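PDB 6A97: MHC I-like leukocyte 2 long form from Mus musculus, which binds heparan sulfate proteoglycans on the surface of fibroblasts and has the fold of the MHC class I family. Local coordinates for residues E99-K104 with F163-P169; H111-L117 with F130-D136; V217-C221 with E273-C278. All coordinates share one frame; numbering follows the deposited sequence.

Contact 1 of 3, residues E99-K104 with F163-P169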
loop_
_atom_site.group_PDB
_atom_site.type_symbol
_atom_site.label_atom_id
_atom_site.label_comp_id
_atom_site.label_asym_id
_atom_site.label_seq_id
_atom_site.Cartn_x
_atom_site.Cartn_y
_atom_site.Cartn_z
ATOM N N GLU A 99 -29.582 24.939 -19.751
ATOM C CA GLU A 99 -29.949 24.493 -21.089
ATOM C C GLU A 99 -29.730 22.992 -21.255
ATOM O O GLU A 99 -30.532 22.315 -21.896
ATOM C CB GLU A 99 -29.173 25.274 -22.151
ATOM C CG GLU A 99 -30.031 25.701 -23.337
ATOM C CD GLU A 99 -30.950 26.877 -23.018
ATOM O OE1 GLU A 99 -30.996 27.318 -21.848
ATOM O OE2 GLU A 99 -31.641 27.357 -23.942
ATOM N N VAL A 100 -28.661 22.465 -20.663
ATOM C CA VAL A 100 -28.446 21.019 -20.674
ATOM C C VAL A 100 -29.591 20.322 -19.943
ATOM O O VAL A 100 -30.137 19.326 -20.423
ATOM C CB VAL A 100 -27.099 20.626 -20.032
ATOM C CG1 VAL A 100 -27.048 19.126 -19.772
ATOM C CG2 VAL A 100 -25.941 21.052 -20.931
ATOM N N ILE A 101 -29.967 20.865 -18.790
ATOM C CA ILE A 101 -31.079 20.320 -18.020
ATOM C C ILE A 101 -32.392 20.350 -18.810
ATOM O O ILE A 101 -33.138 19.368 -18.825
ATOM C CB ILE A 101 -31.263 21.082 -16.690
ATOM C CG1 ILE A 101 -30.122 20.744 -15.725
ATOM C CG2 ILE A 101 -32.602 20.746 -16.059
ATOM C CD1 ILE A 101 -30.147 21.540 -14.438
ATOM N N ASN A 102 -32.675 21.473 -19.464
ATOM C CA ASN A 102 -33.891 21.595 -20.268
ATOM C C ASN A 102 -33.953 20.562 -21.395
ATOM O O ASN A 102 -34.988 19.940 -21.623
ATOM C CB ASN A 102 -34.007 23.003 -20.846
ATOM C CG ASN A 102 -34.485 24.012 -19.818
ATOM O OD1 ASN A 102 -35.315 23.696 -18.967
ATOM N ND2 ASN A 102 -33.960 25.231 -19.889
ATOM N N GLN A 103 -32.833 20.367 -22.085
ATOM C CA GLN A 103 -32.781 19.449 -23.222
ATOM C C GLN A 103 -32.886 17.993 -22.786
ATOM O O GLN A 103 -33.567 17.206 -23.434
ATOM C CB GLN A 103 -31.496 19.663 -24.034
ATOM C CG GLN A 103 -31.388 21.034 -24.694
ATOM C CD GLN A 103 -32.544 21.327 -25.651
ATOM O OE1 GLN A 103 -32.966 20.462 -26.428
ATOM N NE2 GLN A 103 -33.068 22.551 -25.586
ATOM N N LYS A 104 -32.232 17.643 -21.681
ATOM C CA LYS A 104 -32.307 16.280 -21.163
ATOM C C LYS A 104 -33.660 15.992 -20.518
ATOM O O LYS A 104 -34.103 14.841 -20.464
ATOM C CB LYS A 104 -31.183 16.016 -20.158
ATOM C CG LYS A 104 -29.811 15.836 -20.800
ATOM C CD LYS A 104 -29.847 14.752 -21.877
ATOM C CE LYS A 104 -28.443 14.396 -22.355
ATOM N NZ LYS A 104 -28.465 13.519 -23.562
ATOM N N PHE A 163 -24.436 20.521 -31.556
ATOM C CA PHE A 163 -25.581 20.768 -30.692
ATOM C C PHE A 163 -25.172 20.994 -29.236
ATOM O O PHE A 163 -25.581 21.980 -28.621
ATOM C CB PHE A 163 -26.570 19.602 -30.778
ATOM C CG PHE A 163 -27.833 19.807 -29.981
ATOM C CD1 PHE A 163 -27.901 19.441 -28.642
ATOM C CD2 PHE A 163 -28.959 20.356 -30.575
ATOM C CE1 PHE A 163 -29.062 19.628 -27.911
ATOM C CE2 PHE A 163 -30.124 20.546 -29.851
ATOM C CZ PHE A 163 -30.177 20.181 -28.519
ATOM N N TRP A 164 -24.369 20.084 -28.688
ATOM C CA TRP A 164 -23.993 20.164 -27.278
ATOM C C TRP A 164 -22.918 21.218 -27.039
ATOM O O TRP A 164 -22.823 21.771 -25.946
ATOM C CB TRP A 164 -23.525 18.796 -26.751
ATOM C CG TRP A 164 -24.645 17.805 -26.642
ATOM C CD1 TRP A 164 -24.777 16.640 -27.338
ATOM C CD2 TRP A 164 -25.812 17.910 -25.812
ATOM N NE1 TRP A 164 -25.946 16.008 -26.988
ATOM C CE2 TRP A 164 -26.602 16.768 -26.058
ATOM C CE3 TRP A 164 -26.262 18.856 -24.886
ATOM C CZ2 TRP A 164 -27.811 16.543 -25.405
ATOM C CZ3 TRP A 164 -27.466 18.635 -24.243
ATOM C CH2 TRP A 164 -28.226 17.484 -24.503
ATOM N N LYS A 165 -22.109 21.502 -28.054
ATOM C CA LYS A 165 -21.104 22.553 -27.928
ATOM C C LYS A 165 -21.751 23.929 -27.730
ATOM O O LYS A 165 -21.126 24.841 -27.190
ATOM C CB LYS A 165 -20.185 22.581 -29.153
ATOM C CG LYS A 165 -19.076 21.535 -29.137
ATOM C CD LYS A 165 -18.169 21.689 -30.349
ATOM C CE LYS A 165 -17.130 20.576 -30.434
ATOM N NZ LYS A 165 -16.063 20.679 -29.397
ATOM N N THR A 166 -23.003 24.074 -28.161
ATOM C CA THR A 166 -23.695 25.358 -28.062
ATOM C C THR A 166 -24.665 25.435 -26.882
ATOM O O THR A 166 -24.995 26.527 -26.421
ATOM C CB THR A 166 -24.486 25.681 -29.350
ATOM O OG1 THR A 166 -25.654 24.854 -29.426
ATOM C CG2 THR A 166 -23.622 25.469 -30.584
ATOM N N HIS A 167 -25.124 24.285 -26.396
ATOM C CA HIS A 167 -26.103 24.265 -25.309
ATOM C C HIS A 167 -25.467 23.977 -23.953
ATOM O O HIS A 167 -26.129 24.061 -22.920
ATOM C CB HIS A 167 -27.201 23.239 -25.596
ATOM C CG HIS A 167 -28.100 23.623 -26.729
ATOM N ND1 HIS A 167 -27.823 23.303 -28.040
ATOM C CD2 HIS A 167 -29.270 24.304 -26.745
ATOM C CE1 HIS A 167 -28.786 23.769 -28.816
ATOM N NE2 HIS A 167 -29.676 24.380 -28.056
ATOM N N ALA A 168 -24.185 23.632 -23.963
ATOM C CA ALA A 168 -23.440 23.412 -22.730
ATOM C C ALA A 168 -23.115 24.764 -22.087
ATOM O O ALA A 168 -23.140 25.784 -22.775
ATOM C CB ALA A 168 -22.171 22.613 -23.017
ATOM N N PRO A 169 -22.823 24.782 -20.768
ATOM C CA PRO A 169 -22.510 26.028 -20.046
ATOM C C PRO A 169 -21.556 26.959 -20.799
ATOM O O PRO A 169 -20.504 26.513 -21.257
ATOM C CB PRO A 169 -21.859 25.521 -18.757
ATOM C CG PRO A 169 -22.535 24.219 -18.502
ATOM C CD PRO A 169 -22.818 23.616 -19.863
HETATM O O HOH W 1 -26.384 24.082 -20.137
#

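Contact 2 of 3, residues H111-L117 with F130-D136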
loop_
_atom_site.group_PDB
_atom_site.type_symbol
_atom_site.label_atom_id
_atom_site.label_comp_id
_atom_site.label_asym_id
_atom_site.label_seq_id
_atom_site.Cartn_x
_atom_site.Cartn_y
_atom_site.Cartn_z
ATOM N N HIS A 111 -33.831 9.228 -16.284
ATOM C CA HIS A 111 -32.414 9.358 -16.607
ATOM C C HIS A 111 -31.653 10.102 -15.518
ATOM O O HIS A 111 -32.253 10.780 -14.684
ATOM C CB HIS A 111 -32.240 10.063 -17.949
ATOM C CG HIS A 111 -32.924 9.366 -19.081
ATOM N ND1 HIS A 111 -32.311 8.383 -19.826
ATOM C CD2 HIS A 111 -34.173 9.501 -19.588
ATOM C CE1 HIS A 111 -33.152 7.945 -20.747
ATOM N NE2 HIS A 111 -34.287 8.608 -20.625
ATOM N N THR A 112 -30.329 9.971 -15.536
ATOM C CA THR A 112 -29.483 10.525 -14.485
ATOM C C THR A 112 -28.457 11.516 -15.022
ATOM O O THR A 112 -27.576 11.146 -15.798
ATOM C CB THR A 112 -28.726 9.408 -13.732
ATOM O OG1 THR A 112 -29.635 8.354 -13.388
ATOM C CG2 THR A 112 -28.069 9.956 -12.468
ATOM N N LEU A 113 -28.560 12.771 -14.594
ATOM C CA LEU A 113 -27.580 13.790 -14.963
ATOM C C LEU A 113 -26.667 14.114 -13.789
ATOM O O LEU A 113 -27.137 14.457 -12.702
ATOM C CB LEU A 113 -28.274 15.065 -15.445
ATOM C CG LEU A 113 -27.346 16.192 -15.896
ATOM C CD1 LEU A 113 -26.568 15.792 -17.164
ATOM C CD2 LEU A 113 -28.132 17.475 -16.118
ATOM N N GLN A 114 -25.358 14.002 -14.020
ATOM C CA GLN A 114 -24.360 14.265 -12.986
ATOM C C GLN A 114 -23.317 15.247 -13.478
ATOM O O GLN A 114 -23.068 15.358 -14.679
ATOM C CB GLN A 114 -23.660 12.972 -12.554
ATOM C CG GLN A 114 -24.571 11.925 -11.924
ATOM C CD GLN A 114 -23.912 10.553 -11.865
ATOM O OE1 GLN A 114 -24.128 9.715 -12.739
ATOM N NE2 GLN A 114 -23.091 10.326 -10.840
ATOM N N ALA A 115 -22.687 15.943 -12.544
ATOM C CA ALA A 115 -21.569 16.801 -12.881
ATOM C C ALA A 115 -20.509 16.700 -11.802
ATOM O O ALA A 115 -20.826 16.602 -10.622
ATOM C CB ALA A 115 -22.024 18.251 -13.050
ATOM N N THR A 116 -19.245 16.700 -12.202
ATOM C CA THR A 116 -18.192 16.898 -11.227
ATOM C C THR A 116 -17.321 18.035 -11.727
ATOM O O THR A 116 -17.014 18.129 -12.919
ATOM C CB THR A 116 -17.368 15.617 -10.966
ATOM O OG1 THR A 116 -16.459 15.862 -9.890
ATOM C CG2 THR A 116 -16.573 15.164 -12.212
ATOM N N LEU A 117 -16.944 18.925 -10.823
ATOM C CA LEU A 117 -16.216 20.109 -11.239
ATOM C C LEU A 117 -15.453 20.683 -10.070
ATOM O O LEU A 117 -15.718 20.337 -8.918
ATOM C CB LEU A 117 -17.189 21.131 -11.831
ATOM C CG LEU A 117 -18.259 21.759 -10.926
ATOM C CD1 LEU A 117 -17.843 23.147 -10.419
ATOM C CD2 LEU A 117 -19.625 21.774 -11.598
ATOM N N PHE A 130 -11.423 21.937 -13.644
ATOM C CA PHE A 130 -12.025 20.846 -14.405
ATOM C C PHE A 130 -13.546 20.895 -14.314
ATOM O O PHE A 130 -14.102 21.419 -13.347
ATOM C CB PHE A 130 -11.505 19.486 -13.915
ATOM C CG PHE A 130 -11.842 19.177 -12.477
ATOM C CD1 PHE A 130 -11.007 19.589 -11.447
ATOM C CD2 PHE A 130 -12.987 18.462 -12.157
ATOM C CE1 PHE A 130 -11.317 19.307 -10.126
ATOM C CE2 PHE A 130 -13.299 18.171 -10.839
ATOM C CZ PHE A 130 -12.465 18.598 -9.822
ATOM N N TRP A 131 -14.215 20.348 -15.326
ATOM C CA TRP A 131 -15.672 20.260 -15.321
ATOM C C TRP A 131 -16.136 19.152 -16.262
ATOM O O TRP A 131 -15.952 19.236 -17.479
ATOM C CB TRP A 131 -16.291 21.602 -15.717
ATOM C CG TRP A 131 -17.766 21.716 -15.462
ATOM C CD1 TRP A 131 -18.689 20.710 -15.490
ATOM C CD2 TRP A 131 -18.485 22.909 -15.122
ATOM N NE1 TRP A 131 -19.938 21.205 -15.197
ATOM C CE2 TRP A 131 -19.840 22.552 -14.966
ATOM C CE3 TRP A 131 -18.113 24.246 -14.936
ATOM C CZ2 TRP A 131 -20.827 23.484 -14.637
ATOM C CZ3 TRP A 131 -19.096 25.170 -14.609
ATOM C CH2 TRP A 131 -20.436 24.784 -14.466
ATOM N N HIS A 132 -16.733 18.112 -15.686
ATOM C CA HIS A 132 -17.254 16.990 -16.463
ATOM C C HIS A 132 -18.740 16.788 -16.208
ATOM O O HIS A 132 -19.218 16.993 -15.094
ATOM C CB HIS A 132 -16.507 15.698 -16.124
ATOM C CG HIS A 132 -15.015 15.827 -16.154
ATOM N ND1 HIS A 132 -14.276 15.681 -17.310
ATOM C CD2 HIS A 132 -14.124 16.081 -15.167
ATOM C CE1 HIS A 132 -12.995 15.845 -17.033
ATOM N NE2 HIS A 132 -12.875 16.090 -15.740
ATOM N N LEU A 133 -19.472 16.394 -17.245
ATOM C CA LEU A 133 -20.861 15.990 -17.084
ATOM C C LEU A 133 -20.998 14.504 -17.378
ATOM O O LEU A 133 -20.282 13.956 -18.221
ATOM C CB LEU A 133 -21.787 16.792 -18.003
ATOM C CG LEU A 133 -21.793 18.314 -17.873
ATOM C CD1 LEU A 133 -22.683 18.923 -18.936
ATOM C CD2 LEU A 133 -22.273 18.711 -16.495
ATOM N N GLY A 134 -21.922 13.857 -16.682
ATOM C CA GLY A 134 -22.193 12.450 -16.893
ATOM C C GLY A 134 -23.676 12.248 -17.108
ATOM O O GLY A 134 -24.502 12.905 -16.469
ATOM N N TYR A 135 -24.017 11.340 -18.012
ATOM C CA TYR A 135 -25.413 11.066 -18.321
ATOM C C TYR A 135 -25.642 9.564 -18.317
ATOM O O TYR A 135 -24.938 8.826 -19.008
ATOM C CB TYR A 135 -25.805 11.665 -19.677
ATOM C CG TYR A 135 -27.290 11.614 -19.950
ATOM C CD1 TYR A 135 -28.181 12.358 -19.182
ATOM C CD2 TYR A 135 -27.807 10.825 -20.969
ATOM C CE1 TYR A 135 -29.540 12.317 -19.423
ATOM C CE2 TYR A 135 -29.166 10.779 -21.218
ATOM C CZ TYR A 135 -30.028 11.525 -20.443
ATOM O OH TYR A 135 -31.380 11.483 -20.690
ATOM N N ASP A 136 -26.612 9.128 -17.519
ATOM C CA ASP A 136 -26.909 7.710 -17.334
ATOM C C ASP A 136 -25.658 6.897 -17.010
ATOM O O ASP A 136 -25.472 5.793 -17.523
ATOM C CB ASP A 136 -27.613 7.148 -18.573
ATOM C CG ASP A 136 -29.067 7.575 -18.654
ATOM O OD1 ASP A 136 -29.645 7.911 -17.594
ATOM O OD2 ASP A 136 -29.633 7.577 -19.767
HETATM O O HOH W 2 -29.867 6.448 -15.405
#

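Contact 3 of 3, residues V217-C221 with E273-C278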
loop_
_atom_site.group_PDB
_atom_site.type_symbol
_atom_site.label_atom_id
_atom_site.label_comp_id
_atom_site.label_asym_id
_atom_site.label_seq_id
_atom_site.Cartn_x
_atom_site.Cartn_y
_atom_site.Cartn_z
ATOM N N VAL A 217 -6.226 -21.636 6.805
ATOM C CA VAL A 217 -6.425 -20.587 7.787
ATOM C C VAL A 217 -6.424 -19.256 7.059
ATOM O O VAL A 217 -5.458 -18.922 6.373
ATOM C CB VAL A 217 -5.332 -20.584 8.874
ATOM C CG1 VAL A 217 -5.467 -19.346 9.750
ATOM C CG2 VAL A 217 -5.409 -21.855 9.714
ATOM N N THR A 218 -7.507 -18.501 7.189
ATOM C CA THR A 218 -7.566 -17.180 6.582
ATOM C C THR A 218 -7.000 -16.140 7.542
ATOM O O THR A 218 -7.524 -15.943 8.640
ATOM C CB THR A 218 -9.004 -16.798 6.188
ATOM O OG1 THR A 218 -9.490 -17.719 5.204
ATOM C CG2 THR A 218 -9.047 -15.390 5.613
ATOM N N LEU A 219 -5.910 -15.498 7.133
ATOM C CA LEU A 219 -5.309 -14.420 7.909
ATOM C C LEU A 219 -5.851 -13.091 7.419
ATOM O O LEU A 219 -5.753 -12.780 6.234
ATOM C CB LEU A 219 -3.783 -14.439 7.792
ATOM C CG LEU A 219 -3.065 -15.717 8.232
ATOM C CD1 LEU A 219 -1.567 -15.626 7.939
ATOM C CD2 LEU A 219 -3.303 -15.980 9.701
ATOM N N THR A 220 -6.422 -12.304 8.321
ATOM C CA THR A 220 -6.965 -11.014 7.921
ATOM C C THR A 220 -6.271 -9.875 8.648
ATOM O O THR A 220 -6.234 -9.830 9.878
ATOM C CB THR A 220 -8.473 -10.934 8.176
ATOM O OG1 THR A 220 -9.128 -11.971 7.437
ATOM C CG2 THR A 220 -9.019 -9.576 7.744
ATOM N N CYS A 221 -5.713 -8.960 7.868
ATOM C CA CYS A 221 -5.076 -7.778 8.411
ATOM C C CYS A 221 -5.974 -6.561 8.215
ATOM O O CYS A 221 -6.404 -6.282 7.098
ATOM C CB CYS A 221 -3.723 -7.551 7.744
ATOM S SG CYS A 221 -2.882 -6.071 8.297
ATOM N N GLU A 273 1.082 -19.739 10.165
ATOM C CA GLU A 273 0.811 -18.359 10.589
ATOM C C GLU A 273 2.041 -17.556 11.049
ATOM O O GLU A 273 2.181 -16.401 10.656
ATOM C CB GLU A 273 -0.249 -18.341 11.698
ATOM C CG GLU A 273 -1.580 -18.967 11.312
ATOM C CD GLU A 273 -1.679 -20.422 11.725
ATOM O OE1 GLU A 273 -0.662 -21.138 11.619
ATOM O OE2 GLU A 273 -2.771 -20.849 12.158
ATOM N N PRO A 274 2.932 -18.150 11.877
ATOM C CA PRO A 274 4.128 -17.395 12.286
ATOM C C PRO A 274 4.984 -16.850 11.140
ATOM O O PRO A 274 5.707 -15.877 11.345
ATOM C CB PRO A 274 4.929 -18.425 13.088
ATOM C CG PRO A 274 3.897 -19.308 13.671
ATOM C CD PRO A 274 2.817 -19.416 12.631
ATOM N N GLN A 275 4.899 -17.455 9.959
ATOM C CA GLN A 275 5.706 -17.020 8.822
ATOM C C GLN A 275 5.228 -15.704 8.215
ATOM O O GLN A 275 5.945 -15.086 7.429
ATOM C CB GLN A 275 5.710 -18.092 7.731
ATOM C CG GLN A 275 6.261 -19.437 8.163
ATOM C CD GLN A 275 6.221 -20.458 7.043
ATOM O OE1 GLN A 275 6.518 -20.143 5.889
ATOM N NE2 GLN A 275 5.852 -21.688 7.378
ATOM N N PHE A 276 4.022 -15.274 8.571
ATOM C CA PHE A 276 3.395 -14.154 7.873
ATOM C C PHE A 276 3.235 -12.908 8.739
ATOM O O PHE A 276 2.773 -12.979 9.877
ATOM C CB PHE A 276 2.033 -14.587 7.321
ATOM C CG PHE A 276 2.127 -15.611 6.222
ATOM C CD1 PHE A 276 2.207 -16.960 6.521
ATOM C CD2 PHE A 276 2.149 -15.220 4.892
ATOM C CE1 PHE A 276 2.304 -17.903 5.516
ATOM C CE2 PHE A 276 2.242 -16.159 3.881
ATOM C CZ PHE A 276 2.323 -17.503 4.195
ATOM N N SER A 277 3.621 -11.766 8.184
ATOM C CA SER A 277 3.472 -10.485 8.867
ATOM C C SER A 277 2.763 -9.493 7.959
ATOM O O SER A 277 2.953 -9.512 6.744
ATOM C CB SER A 277 4.835 -9.932 9.289
ATOM O OG SER A 277 5.545 -10.878 10.068
ATOM N N CYS A 278 1.943 -8.632 8.554
ATOM C CA CYS A 278 1.262 -7.575 7.814
ATOM C C CYS A 278 1.919 -6.227 8.070
ATOM O O CYS A 278 2.157 -5.858 9.216
ATOM C CB CYS A 278 -0.217 -7.508 8.200
ATOM S SG CYS A 278 -1.150 -6.286 7.253
#

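Contact 1 of 3, residues E99-K104 with F163-P169
W164 CG lies anti to its carbonyl carbon (chi1 -70°), and this swings the indole out to Q103 and K104. H167 takes nearly the same first torsion (-69°), which sets its imidazole beside E99. The two segments are short pieces of the helices that cover the eight-stranded sheet of the MHC class I alpha-1/alpha-2 platform. E99-K104 belongs to the alpha-1 region and F163-P169 to alpha-2, and the axes of the two short helical pieces make 133°. W164 buries more surface here than any other residue of the two segments. K104 bends at chi2 and crosses the indole at about a right angle, with NZ 3.6 Å from W164 CZ2. Q103 CB comes obliquely to W164 CH2 at 4.0 Å. Farther along the same side chain, Q103 OE1 meets F163 CZ at 3.5 Å, at the ring edge and near its plane. The amide is turned steeply against that ring.

The aromatic groups of F163-P169 also brace one another. F163 CD1 stands over one face of the indole, and H167 ND1 lies over the centre of the F163 ring. H167 ND1 also donates an almost straight bond of 2.7 Å to F163 O, which fixes the imidazole. T166 OG1 reaches that oxygen from the opposite face of the carbonyl plane. The held imidazole presents CD2 to E99 CG at 3.8 Å, and the E99 carboxylate lies nearly coplanar with it. Below the platform helices, F140 meets W164 edge-to-face. Where the second helix ends, V100 CG2 packs against H167 O, A168 and P169. One water accepts from V100 N at 2.8 Å and sits 2.8 Å from H167 O.

Contact 2 of 3, residues H111-L117 with F130-D136
The H111 and Y135 rings lie nearly parallel but slid apart, with planes at 15°. Y135 OH sits over a face of the imidazole, toward its rim, 3.1 Å from H111 CG. D136 comes to the edge of the same imidazole. Its OD2 takes H111 ND1 on the syn lone pair at 2.8 Å, close to the ring plane, while H111 NE2 is bonded to E108 O. D136 OD1 accepts T112 N at 3.0 Å, so the carboxylate grips both residues.

These residues lie at the open end of a beta hairpin, two antiparallel strands in the floor of the MHC class I platform. Paired backbone bonds join Q114 with G134 and T116 with H132. L117 and W131 lie side by side on the helix-facing side. L117 CG sits between its backbone N and carbonyl carbon (chi1 65°), and CD2 lies over the indole, 3.7 Å from the centroid of its five-membered ring. W131 NE1 is buried without a polar partner. A115 CB and L133 CD2 pack tightly on this face. On the other face, T116 CG2 meets H132 CD2, at the ring edge, at 3.9 Å, and Q114 NE2 bonds the backbone of another protein's chain.

Contact 3 of 3, residues V217-C221 with E273-C278
The strand residues V217-C221 and the piece E273-C278 pass each other without backbone pairing, with CA atoms 6.4 Å apart at C221 and C278 and 7.8 Å apart at L219 and E273. They belong to the two facing sheets of the immunoglobulin C1-set sandwich that forms the alpha-3 region. Strand 217-226 lies in one sheet and strand 276-282 in the other, so the contact bridges the interior of the sandwich.

Its covalent link is the disulfide characteristic of this fold. C221 SG and C278 SG are joined at 2.0 Å. Both sulfurs lie anti to their own backbone N (chi1 178° and -177°), which extends each side chain toward the other sheet. The bridge closes with a chi3 of -78°. W235, in the sheet of C278, packs on C221, as the core tryptophan does in immunoglobulin domains.

Away from the disulfide, L219 reaches across between the sheets with its two methyl branches. Its CD1 meets F276 CB at 3.8 Å and comes obliquely to the ring. Its CD2 meets the aliphatic CG of E273, also at 3.8 Å. The leucine crosses both side chains at about a right angle. F276 and L219 both reach I266 as well, so strand 260-268 lines the same core.

E273 begins a short 3-10 turn leading into strand 276-282. F276 N closes the turn on E273 O at 3.0 Å. The E273 chain bends at chi2 and carries its carboxylate over to V217. Its OE1 makes a weak hydrogen bond to G271 N. E273 OE2 lies 3.7 Å from V217 CG2.

Contacts 1 and 2 belong to the same platform and touch. K104 packs on Y135 and also makes a cation-pi interaction with it, while I101 and V100 reach L113. Along the chain, contact 2 is nested inside the loop closed by contact 1. Contact 2 is buried in the sheet floor and relies on paired backbone bonds. Contact 1 is partly exposed, lies between helices above that floor, and uses aromatic packing with one bridging water. Contact 3 stands apart in the alpha-3 domain, with its centre about 43 Å from that of contact 2. It is buried too, but it joins two facing sheets through a disulfide, apolar side chains and the aliphatic part of a glutamate.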